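Local coordinates for protein deoxyhypusine hydroxylase (PDB 4D50) that hydroxylates the deoxyhypusine side chain of translation initiation factor eIF-5A at a non-haem diiron centre, completing the formation of hypusine, at residues E179-M184 / S207-H212. Residues are numbered along the deposited sequence; the frame is centred on the assembly and turned at random.
With FE (Fe (III) ion), chain C; PER (peroxide ion), chain E.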
ATOM      1  N   GLU A 179      10.903  -4.781 -13.512  1.00 13.09           N
ATOM      2  CA  GLU A 179      10.403  -5.828 -14.409  1.00 13.88           C
ATOM      3  C   GLU A 179       9.725  -6.942 -13.561  1.00 10.80           C
ATOM      4  O   GLU A 179       8.706  -7.536 -13.978  1.00  8.47           O
ATOM      5  CB  GLU A 179      11.556  -6.366 -15.232  1.00 16.99           C
ATOM      6  CG  GLU A 179      11.870  -5.650 -16.530  1.00 23.02           C
ATOM      7  CD  GLU A 179      12.375  -4.205 -16.418  1.00 30.45           C
ATOM      8  OE1 GLU A 179      12.703  -3.723 -15.305  1.00 36.13           O
ATOM      9  OE2 GLU A 179      12.444  -3.546 -17.492  1.00 39.44           O
ATOM     10  N   ARG A 180      10.289  -7.187 -12.381  1.00 11.11           N
ATOM     11  CA  ARG A 180       9.774  -8.177 -11.473  1.00 10.86           C
ATOM     12  C   ARG A 180       8.403  -7.727 -10.993  1.00 10.00           C
ATOM     13  O   ARG A 180       7.528  -8.573 -10.819  1.00 11.12           O
ATOM     14  CB  ARG A 180      10.718  -8.433 -10.286  1.00 11.20           C
ATOM     15  CG  ARG A 180      12.063  -8.840 -10.770  1.00 12.36           C
ATOM     16  CD  ARG A 180      12.991  -9.166  -9.620  1.00 12.25           C
ATOM     17  NE  ARG A 180      12.559 -10.305  -8.815  1.00 12.68           N
ATOM     18  CZ  ARG A 180      13.122 -10.633  -7.637  1.00 14.61           C
ATOM     19  NH1 ARG A 180      14.183  -9.944  -7.153  1.00 15.48           N
ATOM     20  NH2 ARG A 180      12.716 -11.676  -6.938  1.00 15.66           N
ATOM     21  N   TYR A 181       8.265  -6.455 -10.658  1.00  9.52           N
ATOM     22  CA  TYR A 181       6.965  -5.907 -10.259  1.00  9.43           C
ATOM     23  C   TYR A 181       5.961  -5.997 -11.373  1.00  8.14           C
ATOM     24  O   TYR A 181       4.743  -6.233 -11.186  1.00  8.64           O
ATOM     25  CB  TYR A 181       7.103  -4.447  -9.798  1.00  9.08           C
ATOM     26  CG  TYR A 181       7.370  -4.247  -8.332  1.00  8.58           C
ATOM     27  CD1 TYR A 181       8.464  -4.846  -7.716  1.00  9.80           C
ATOM     28  CD2 TYR A 181       6.647  -3.350  -7.615  1.00  8.66           C
ATOM     29  CE1 TYR A 181       8.715  -4.688  -6.374  1.00  9.99           C
ATOM     30  CE2 TYR A 181       6.906  -3.182  -6.251  1.00 10.52           C
ATOM     31  CZ  TYR A 181       7.938  -3.848  -5.652  1.00  9.94           C
ATOM     32  OH  TYR A 181       8.242  -3.639  -4.290  1.00 11.60           O
ATOM     33  N   ARG A 182       6.414  -5.803 -12.619  1.00  8.71           N
ATOM     34  CA  ARG A 182       5.436  -5.913 -13.708  1.00  7.71           C
ATOM     35  C   ARG A 182       4.842  -7.350 -13.801  1.00  7.17           C
ATOM     36  O   ARG A 182       3.672  -7.545 -14.091  1.00  6.56           O
ATOM     37  CB  ARG A 182       6.148  -5.523 -15.056  1.00  7.44           C
ATOM     38  CG  ARG A 182       6.480  -4.066 -15.147  1.00  7.54           C
ATOM     39  CD  ARG A 182       6.666  -3.572 -16.583  1.00  7.72           C
ATOM     40  NE  ARG A 182       5.486  -3.778 -17.396  1.00  8.48           N
ATOM     41  CZ  ARG A 182       5.479  -3.596 -18.716  1.00 10.43           C
ATOM     42  NH1 ARG A 182       6.604  -3.230 -19.333  1.00 12.49           N
ATOM     43  NH2 ARG A 182       4.396  -3.859 -19.403  1.00 12.25           N
ATOM     44  N   ALA A 183       5.678  -8.338 -13.535  1.00  6.69           N
ATOM     45  CA  ALA A 183       5.308  -9.751 -13.635  1.00  6.25           C
ATOM     46  C   ALA A 183       4.393 -10.051 -12.432  1.00  6.52           C
ATOM     47  O   ALA A 183       3.423 -10.753 -12.579  1.00  6.43           O
ATOM     48  CB  ALA A 183       6.546 -10.592 -13.554  1.00  6.48           C
ATOM     49  N   MET A 184       4.632  -9.376 -11.346  1.00  7.65           N
ATOM     50  CA  MET A 184       3.850  -9.527 -10.097  1.00  6.68           C
ATOM     51  C   MET A 184       2.399  -9.031 -10.358  1.00  6.70           C
ATOM     52  O   MET A 184       1.428  -9.723 -10.039  1.00  5.98           O
ATOM     53  CB  MET A 184       4.448  -8.731  -8.923  1.00  8.12           C
ATOM     54  CG  MET A 184       3.882  -9.121  -7.569  1.00  8.16           C
ATOM     55  SD  MET A 184       4.422  -7.869  -6.337  1.00  9.06           S
ATOM     56  CE  MET A 184       6.159  -8.111  -6.275  1.00  7.70           C
ATOM     57  N   SER A 207      13.998  -8.322  -1.805  1.00 14.83           N
ATOM     58  CA  SER A 207      14.120  -7.407  -0.702  1.00 15.31           C
ATOM     59  C   SER A 207      12.833  -7.410   0.105  1.00 13.95           C
ATOM     60  O   SER A 207      11.802  -7.925  -0.327  1.00 12.05           O
ATOM     61  CB  SER A 207      14.351  -5.999  -1.277  1.00 15.55           C
ATOM     62  OG  SER A 207      13.220  -5.524  -2.004  1.00 15.16           O
ATOM     63  N   ALA A 208      12.885  -6.731   1.259  1.00 14.48           N
ATOM     64  CA  ALA A 208      11.698  -6.537   2.076  1.00 13.42           C
ATOM     65  C   ALA A 208      10.616  -5.756   1.318  1.00 11.73           C
ATOM     66  O   ALA A 208       9.451  -6.124   1.358  1.00 11.99           O
ATOM     67  CB  ALA A 208      12.071  -5.804   3.374  1.00 14.33           C
ATOM     68  N   LEU A 209      10.981  -4.721   0.545  1.00 10.58           N
ATOM     69  CA  LEU A 209       9.978  -3.996  -0.276  1.00  9.77           C
ATOM     70  C   LEU A 209       9.241  -4.955  -1.192  1.00 10.05           C
ATOM     71  O   LEU A 209       7.989  -4.991  -1.208  1.00  9.93           O
ATOM     72  CB  LEU A 209      10.637  -2.905  -1.111  1.00  9.18           C
ATOM     73  CG  LEU A 209       9.669  -1.845  -1.597  1.00 11.12           C
ATOM     74  CD1 LEU A 209       9.193  -0.943  -0.492  1.00 11.79           C
ATOM     75  CD2 LEU A 209      10.284  -1.030  -2.710  1.00 11.82           C
ATOM     76  N   PHE A 210      10.010  -5.761  -1.944  1.00  9.48           N
ATOM     77  CA  PHE A 210       9.446  -6.781  -2.829  1.00 10.49           C
ATOM     78  C   PHE A 210       8.484  -7.723  -2.137  1.00  9.84           C
ATOM     79  O   PHE A 210       7.339  -7.914  -2.631  1.00  9.63           O
ATOM     80  CB  PHE A 210      10.588  -7.600  -3.458  1.00 11.64           C
ATOM     81  CG  PHE A 210      10.144  -8.763  -4.352  1.00 11.89           C
ATOM     82  CD1 PHE A 210       9.897 -10.026  -3.802  1.00 11.81           C
ATOM     83  CD2 PHE A 210       9.997  -8.618  -5.712  1.00 13.28           C
ATOM     84  CE1 PHE A 210       9.580 -11.094  -4.590  1.00 11.85           C
ATOM     85  CE2 PHE A 210       9.541  -9.695  -6.505  1.00 11.70           C
ATOM     86  CZ  PHE A 210       9.366 -10.919  -5.939  1.00 12.72           C
ATOM     87  N   ARG A 211       8.886  -8.277  -1.002  1.00 10.86           N
ATOM     88  CA  ARG A 211       8.022  -9.220  -0.260  1.00 11.41           C
ATOM     89  C   ARG A 211       6.739  -8.542   0.202  1.00 10.82           C
ATOM     90  O   ARG A 211       5.653  -9.125   0.221  1.00 10.26           O
ATOM     91  CB  ARG A 211       8.754  -9.788   0.954  1.00 13.26           C
ATOM     92  CG  ARG A 211       9.798 -10.789   0.490  1.00 14.33           C
ATOM     93  CD  ARG A 211      10.342 -11.664   1.615  1.00 17.39           C
ATOM     94  NE  ARG A 211      10.833 -10.931   2.735  1.00 19.61           N
ATOM     95  CZ  ARG A 211      12.079 -10.413   2.844  1.00 26.56           C
ATOM     96  NH1 ARG A 211      12.937 -10.480   1.810  1.00 27.22           N
ATOM     97  NH2 ARG A 211      12.458  -9.798   3.994  1.00 24.44           N
ATOM     98  N   HIS A 212       6.859  -7.326   0.648  1.00 10.71           N
ATOM     99  CA  HIS A 212       5.689  -6.622   1.116  1.00  8.99           C
ATOM    100  C   HIS A 212       4.700  -6.422   0.000  1.00  8.62           C
ATOM    101  O   HIS A 212       3.506  -6.524   0.202  1.00  7.22           O
ATOM    102  CB  HIS A 212       6.121  -5.338   1.888  1.00  9.74           C
ATOM    103  CG  HIS A 212       5.686  -4.017   1.346  1.00  9.37           C
ATOM    104  ND1 HIS A 212       6.269  -3.451   0.240  1.00  9.75           N
ATOM    105  CD2 HIS A 212       4.865  -3.062   1.851  1.00  9.31           C
ATOM    106  CE1 HIS A 212       5.692  -2.303  -0.013  1.00 10.00           C
ATOM    107  NE2 HIS A 212       4.881  -2.016   0.974  1.00  9.60           N
TER
HETATM  108 FE    FE C 301       3.942   0.000   1.418  1.00 14.36          FE
HETATM  109  O1  PER E 303       4.250  -0.304   3.603  1.00 21.40           O
HETATM  110  O2  PER E 303       3.884  -1.443   4.577  1.00 18.93           O
HETATM  111  O   HOH W   1       1.955  -0.637   1.901  1.00 26.36           O
HETATM  112  O   HOH W   2       3.240   0.015  -0.643  1.00 12.15           O
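Phe-210 has the largest share of the buried surface, its ring lying between Arg-180 and Met-184, which cover opposite faces. CG lies anti to the backbone N (chi1 177°), and the ring beyond it meets helix 177-190. The cation-pi geometry is explicit: Arg-180 CZ sits 4.3 Å from the centroid of the Phe-210 ring, 27° off its normal, with guanidinium and ring planes tilted against each other. Arg-180 NE donates to Leu-170 O and NH1 pairs with Glu-173, which probably fixes the rotation of the guanidinium. On the other face, Met-184 CE makes a CH-pi contact 4.2 Å from the Phe-210 centroid. An alanine in place of Phe-210 would probably leave the Arg-180 guanidinium without its aromatic partner and open a gap beside Met-184 CE.

Tyr-181 runs past Phe-210 in the opposite direction, CE1 lying 4.2 Å from Phe-210 CD2, while its OH meets Leu-209 CG at 3.5 Å. The same Leu-209 offers its O to His-212 ND1 at 2.7 Å, in the imidazole plane and on a carbonyl lone pair. This second-shell bond probably holds the imidazole in the orientation in which NE2 binds the iron, 2.3 Å away, whose protein ligands are completed by His-94 and Glu-95.

The two segments run nearly parallel (12°, axes 11.5 Å apart), joining HEAT-like repeat 3 to the start of repeat 4; helix 121-140 packs on Tyr-181 and Leu-209, and helix 241-254 on His-212.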